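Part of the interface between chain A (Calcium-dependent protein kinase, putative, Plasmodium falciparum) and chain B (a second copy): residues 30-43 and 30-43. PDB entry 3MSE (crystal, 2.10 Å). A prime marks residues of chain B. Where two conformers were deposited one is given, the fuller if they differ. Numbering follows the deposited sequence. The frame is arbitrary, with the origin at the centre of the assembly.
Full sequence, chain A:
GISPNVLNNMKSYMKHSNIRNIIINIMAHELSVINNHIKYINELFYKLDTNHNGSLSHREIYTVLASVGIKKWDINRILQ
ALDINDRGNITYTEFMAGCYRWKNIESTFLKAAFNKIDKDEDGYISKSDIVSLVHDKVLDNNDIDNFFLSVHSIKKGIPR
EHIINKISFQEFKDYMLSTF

Chain A (30-43) ELSVINNHIKYINE
Chain B 30-43: ELSVINNHIKYINE

Two helices that cross at a steep angle can touch over only a short length, so their contact is governed by the few side chains near the crossing point. The pair formed by residues 30-43 of two copies of a Plasmodium falciparum calcium-dependent protein kinase illustrates the principle. Each stretch is helical throughout, with phi/psi near -62/-42 and i to i+4 backbone hydrogen bonds such as Asn35 N to Leu31 O (2.8 Å) and Asn42 N to Ile38 O (2.8 Å). The helix runs on beyond both ends. An exact two-fold axis relates the copies; the helix axes cross at -102° and approach to 10.4 Å, and together the stretches bury 518 Å².

The register is set by Asn35 and Asn35′, whose CA atoms lie 6.2 Å apart. Leu31, Ile34 with Asn35, Ile38 and Asn42, recurring roughly once per helical turn, send their CA-to-CB bonds toward the partner and form a single stripe.

On one side of the central asparagines the fit is apolar. Leu31 (chi1 -95°, between wells; chi2 t) places CD2 3.7 Å from Ile34′ CG2 and 3.9 Å from Ile38′ CD1, so its methyl is a bump received between two isoleucines one helical turn apart. Symmetry repeats the fit, with Ile34 CG2 3.6 Å from Leu31′ CD2. Both isoleucines adopt chi1 m, chi2 t. The extended Ile38 CD1 also reaches the backbone, 3.8 Å from Leu31′ O. Ile38 CG2 packs 3.5 Å from Asn35′ CG, a methyl over the face of the amide plane.

Asn35 (chi1 t, chi2 -105°) is buried at the crossing, where the CA atoms come nearest. As modelled, Asn35 ND2 lies 2.8 Å from Asn35′ ND2. Both are donors, so this is no hydrogen bond, and indeed none links the stretches; shape carries this contact.

Farther along, the surface turns polar. Asn42 (chi1 m, chi2 -7°) brings ND2 to 3.8 Å from Asn35′ OD1 and to 3.5 Å from Lys39′ NZ. The CA-to-CB bond of Lys39 points sideways, but its t, t, m, m chain brings its end nearer the partner, leaving Lys39 NZ 4.4 Å from Lys39′ NZ. These like charges should repel, and the lysines cover the edge of the contact without bonding across it.

Ser32 and Asn36 point away, and Val33, His37 and Tyr40 are out of reach, so the general lesson holds: one narrow stripe, interlocked around a two-fold axis and flanked by Lys39, makes the contact.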

# COMPACT_ATOMS: atom_id res chain seq x y z
N GLU A 30 7.38 4.88 -0.36
CA GLU A 30 6.91 3.53 -0.66
C GLU A 30 5.47 3.48 -1.19
O GLU A 30 5.13 2.57 -1.95
CB GLU A 30 7.08 2.62 0.56
CG GLU A 30 8.12 1.51 0.39
CD GLU A 30 9.56 2.01 0.41
OE1 GLU A 30 10.13 2.14 1.52
OE2 GLU A 30 10.12 2.24 -0.68
N LEU A 31 4.64 4.45 -0.81
CA LEU A 31 3.26 4.58 -1.32
C LEU A 31 3.26 5.15 -2.73
O LEU A 31 2.44 4.77 -3.57
CB LEU A 31 2.41 5.51 -0.43
CG LEU A 31 1.52 4.93 0.67
CD1 LEU A 31 0.63 6.02 1.21
CD2 LEU A 31 0.65 3.80 0.16
N SER A 32 4.17 6.08 -2.96
CA SER A 32 4.37 6.65 -4.27
C SER A 32 4.78 5.55 -5.28
O SER A 32 4.29 5.53 -6.40
CB SER A 32 5.45 7.71 -4.18
OG SER A 32 5.29 8.63 -5.23
N VAL A 33 5.68 4.66 -4.86
CA VAL A 33 6.20 3.60 -5.73
C VAL A 33 5.05 2.67 -6.09
O VAL A 33 4.77 2.45 -7.26
CB VAL A 33 7.35 2.82 -5.05
CG1 VAL A 33 7.65 1.49 -5.79
CG2 VAL A 33 8.61 3.69 -4.97
N ILE A 34 4.36 2.18 -5.06
CA ILE A 34 3.16 1.36 -5.22
C ILE A 34 2.15 2.01 -6.16
O ILE A 34 1.67 1.37 -7.10
CB ILE A 34 2.55 1.06 -3.83
CG1 ILE A 34 3.47 0.09 -3.07
CG2 ILE A 34 1.13 0.50 -3.97
CD1 ILE A 34 3.17 -0.08 -1.60
N ASN A 35 1.86 3.29 -5.92
CA ASN A 35 0.89 4.05 -6.69
C ASN A 35 1.30 4.24 -8.16
O ASN A 35 0.44 4.39 -9.03
CB ASN A 35 0.65 5.42 -6.02
CG ASN A 35 -0.15 6.38 -6.89
OD1 ASN A 35 0.39 7.33 -7.46
ND2 ASN A 35 -1.44 6.12 -7.00
N ASN A 36 2.61 4.28 -8.42
CA ASN A 36 3.09 4.34 -9.80
C ASN A 36 2.78 3.06 -10.56
O ASN A 36 2.29 3.11 -11.69
CB ASN A 36 4.59 4.65 -9.86
CG ASN A 36 4.91 6.08 -9.46
OD1 ASN A 36 4.20 7.02 -9.83
ND2 ASN A 36 6.00 6.25 -8.71
N HIS A 37 3.05 1.91 -9.92
CA HIS A 37 2.68 0.59 -10.47
C HIS A 37 1.18 0.54 -10.77
O HIS A 37 0.78 0.18 -11.88
CB HIS A 37 3.06 -0.56 -9.52
CG HIS A 37 4.53 -0.76 -9.35
ND1 HIS A 37 5.41 -0.85 -10.41
CD2 HIS A 37 5.28 -0.94 -8.23
CE1 HIS A 37 6.64 -1.04 -9.95
NE2 HIS A 37 6.58 -1.10 -8.63
N ILE A 38 0.36 0.95 -9.80
CA ILE A 38 -1.09 0.96 -9.98
C ILE A 38 -1.52 1.89 -11.12
O ILE A 38 -2.45 1.57 -11.87
CB ILE A 38 -1.84 1.31 -8.68
CG1 ILE A 38 -1.57 0.25 -7.62
CG2 ILE A 38 -3.34 1.44 -8.94
CD1 ILE A 38 -2.13 0.60 -6.26
N LYS A 39 -0.84 3.03 -11.25
CA LYS A 39 -1.13 3.96 -12.34
C LYS A 39 -0.90 3.30 -13.71
O LYS A 39 -1.74 3.43 -14.61
CB LYS A 39 -0.28 5.22 -12.20
CG LYS A 39 -0.78 6.43 -12.99
CD LYS A 39 -0.04 7.73 -12.60
CE LYS A 39 -0.26 8.11 -11.13
NZ LYS A 39 -1.67 8.52 -10.81
N TYR A 40 0.21 2.58 -13.85
CA TYR A 40 0.49 1.85 -15.10
C TYR A 40 -0.65 0.86 -15.38
O TYR A 40 -1.22 0.86 -16.48
CB TYR A 40 1.85 1.14 -15.09
CG TYR A 40 2.13 0.40 -16.38
CD1 TYR A 40 2.57 1.09 -17.52
CD2 TYR A 40 1.90 -0.97 -16.49
CE1 TYR A 40 2.80 0.42 -18.73
CE2 TYR A 40 2.12 -1.65 -17.69
CZ TYR A 40 2.57 -0.95 -18.80
OH TYR A 40 2.79 -1.63 -19.97
N ILE A 41 -1.00 0.05 -14.38
CA ILE A 41 -2.10 -0.90 -14.52
C ILE A 41 -3.40 -0.17 -14.89
O ILE A 41 -4.19 -0.67 -15.70
CB ILE A 41 -2.26 -1.80 -13.25
CG1 ILE A 41 -1.04 -2.71 -13.08
CG2 ILE A 41 -3.53 -2.64 -13.32
CD1 ILE A 41 -0.88 -3.31 -11.68
N ASN A 42 -3.58 1.02 -14.33
CA ASN A 42 -4.76 1.86 -14.62
C ASN A 42 -4.80 2.28 -16.08
O ASN A 42 -5.86 2.26 -16.71
CB ASN A 42 -4.75 3.14 -13.76
CG ASN A 42 -5.24 2.91 -12.33
OD1 ASN A 42 -5.71 1.82 -11.98
ND2 ASN A 42 -5.13 3.94 -11.50
N GLU A 43 -3.65 2.68 -16.60
CA GLU A 43 -3.54 3.08 -17.99
C GLU A 43 -3.70 1.88 -18.93
O GLU A 43 -4.30 1.99 -20.00
CB GLU A 43 -2.24 3.84 -18.26
CG GLU A 43 -2.37 5.36 -18.04
CD GLU A 43 -3.21 6.04 -19.12
OE1 GLU A 43 -2.69 6.27 -20.24
OE2 GLU A 43 -4.39 6.36 -18.85
N GLU B 30 -7.96 -3.67 -1.26
CA GLU B 30 -7.26 -2.80 -0.32
C GLU B 30 -6.25 -1.85 -0.99
O GLU B 30 -5.99 -0.77 -0.47
CB GLU B 30 -6.60 -3.63 0.79
CG GLU B 30 -7.20 -3.43 2.18
CD GLU B 30 -8.57 -4.07 2.35
OE1 GLU B 30 -8.63 -5.27 2.69
OE2 GLU B 30 -9.59 -3.36 2.18
N LEU B 31 -5.68 -2.26 -2.12
CA LEU B 31 -4.77 -1.43 -2.93
C LEU B 31 -5.55 -0.37 -3.70
O LEU B 31 -5.09 0.76 -3.87
CB LEU B 31 -3.97 -2.26 -3.94
CG LEU B 31 -2.56 -2.75 -3.59
CD1 LEU B 31 -1.92 -3.32 -4.83
CD2 LEU B 31 -1.68 -1.64 -3.06
N SER B 32 -6.71 -0.77 -4.18
CA SER B 32 -7.62 0.14 -4.84
C SER B 32 -8.05 1.27 -3.89
O SER B 32 -8.10 2.43 -4.29
CB SER B 32 -8.83 -0.65 -5.31
OG SER B 32 -9.43 0.02 -6.39
N VAL B 33 -8.35 0.92 -2.64
CA VAL B 33 -8.82 1.89 -1.64
C VAL B 33 -7.71 2.89 -1.38
O VAL B 33 -7.90 4.09 -1.52
CB VAL B 33 -9.27 1.19 -0.34
CG1 VAL B 33 -9.42 2.21 0.82
CG2 VAL B 33 -10.58 0.43 -0.56
N ILE B 34 -6.53 2.37 -1.04
CA ILE B 34 -5.33 3.16 -0.86
C ILE B 34 -5.07 4.09 -2.04
O ILE B 34 -4.86 5.29 -1.85
CB ILE B 34 -4.12 2.23 -0.58
CG1 ILE B 34 -4.28 1.60 0.81
CG2 ILE B 34 -2.80 2.98 -0.72
CD1 ILE B 34 -3.34 0.44 1.11
N ASN B 35 -5.13 3.54 -3.24
CA ASN B 35 -4.87 4.27 -4.48
C ASN B 35 -5.90 5.37 -4.75
O ASN B 35 -5.59 6.36 -5.41
CB ASN B 35 -4.82 3.28 -5.66
CG ASN B 35 -4.80 3.98 -7.02
OD1 ASN B 35 -5.80 3.99 -7.74
ND2 ASN B 35 -3.68 4.56 -7.36
N ASN B 36 -7.13 5.18 -4.28
CA ASN B 36 -8.15 6.23 -4.39
C ASN B 36 -7.80 7.43 -3.53
O ASN B 36 -7.89 8.57 -4.00
CB ASN B 36 -9.55 5.70 -4.04
CG ASN B 36 -10.10 4.76 -5.09
OD1 ASN B 36 -9.94 4.99 -6.30
ND2 ASN B 36 -10.76 3.70 -4.64
N HIS B 37 -7.40 7.18 -2.28
CA HIS B 37 -6.90 8.23 -1.37
C HIS B 37 -5.74 8.98 -2.02
O HIS B 37 -5.75 10.21 -2.08
CB HIS B 37 -6.45 7.66 -0.02
CG HIS B 37 -7.57 7.11 0.82
ND1 HIS B 37 -8.74 7.80 1.07
CD2 HIS B 37 -7.67 5.95 1.51
CE1 HIS B 37 -9.52 7.07 1.85
NE2 HIS B 37 -8.90 5.94 2.13
N ILE B 38 -4.76 8.24 -2.54
CA ILE B 38 -3.61 8.86 -3.21
C ILE B 38 -4.02 9.68 -4.43
O ILE B 38 -3.44 10.75 -4.68
CB ILE B 38 -2.53 7.82 -3.59
CG1 ILE B 38 -1.97 7.16 -2.33
CG2 ILE B 38 -1.41 8.48 -4.39
CD1 ILE B 38 -1.04 6.02 -2.62
N LYS B 39 -5.01 9.20 -5.17
CA LYS B 39 -5.52 9.93 -6.33
C LYS B 39 -6.08 11.30 -5.90
O LYS B 39 -5.80 12.32 -6.54
CB LYS B 39 -6.58 9.11 -7.06
CG LYS B 39 -6.88 9.56 -8.48
CD LYS B 39 -7.75 8.54 -9.25
CE LYS B 39 -7.05 7.18 -9.40
NZ LYS B 39 -5.85 7.20 -10.31
N TYR B 40 -6.87 11.32 -4.82
CA TYR B 40 -7.39 12.59 -4.29
C TYR B 40 -6.24 13.54 -3.95
O TYR B 40 -6.22 14.68 -4.40
CB TYR B 40 -8.32 12.39 -3.08
CG TYR B 40 -8.88 13.70 -2.56
CD1 TYR B 40 -9.95 14.34 -3.20
CD2 TYR B 40 -8.29 14.34 -1.46
CE1 TYR B 40 -10.45 15.56 -2.73
CE2 TYR B 40 -8.78 15.56 -0.99
CZ TYR B 40 -9.85 16.16 -1.63
OH TYR B 40 -10.32 17.36 -1.16
N ILE B 41 -5.27 13.04 -3.19
CA ILE B 41 -4.08 13.83 -2.85
C ILE B 41 -3.37 14.32 -4.11
O ILE B 41 -2.89 15.45 -4.16
CB ILE B 41 -3.13 13.06 -1.88
CG1 ILE B 41 -3.81 12.84 -0.52
CG2 ILE B 41 -1.81 13.81 -1.68
CD1 ILE B 41 -3.16 11.75 0.35
N ASN B 42 -3.35 13.47 -5.14
CA ASN B 42 -2.75 13.82 -6.44
C ASN B 42 -3.46 14.98 -7.10
O ASN B 42 -2.82 15.88 -7.65
CB ASN B 42 -2.79 12.62 -7.40
CG ASN B 42 -1.70 11.59 -7.13
OD1 ASN B 42 -0.80 11.80 -6.31
ND2 ASN B 42 -1.76 10.46 -7.84
N GLU B 43 -4.79 14.94 -7.07
CA GLU B 43 -5.59 16.00 -7.65
C GLU B 43 -5.48 17.29 -6.82
O GLU B 43 -5.46 18.39 -7.38
CB GLU B 43 -7.05 15.57 -7.82
CG GLU B 43 -7.33 14.90 -9.17
CD GLU B 43 -7.29 15.89 -10.34
OE1 GLU B 43 -8.28 16.64 -10.54
OE2 GLU B 43 -6.27 15.92 -11.07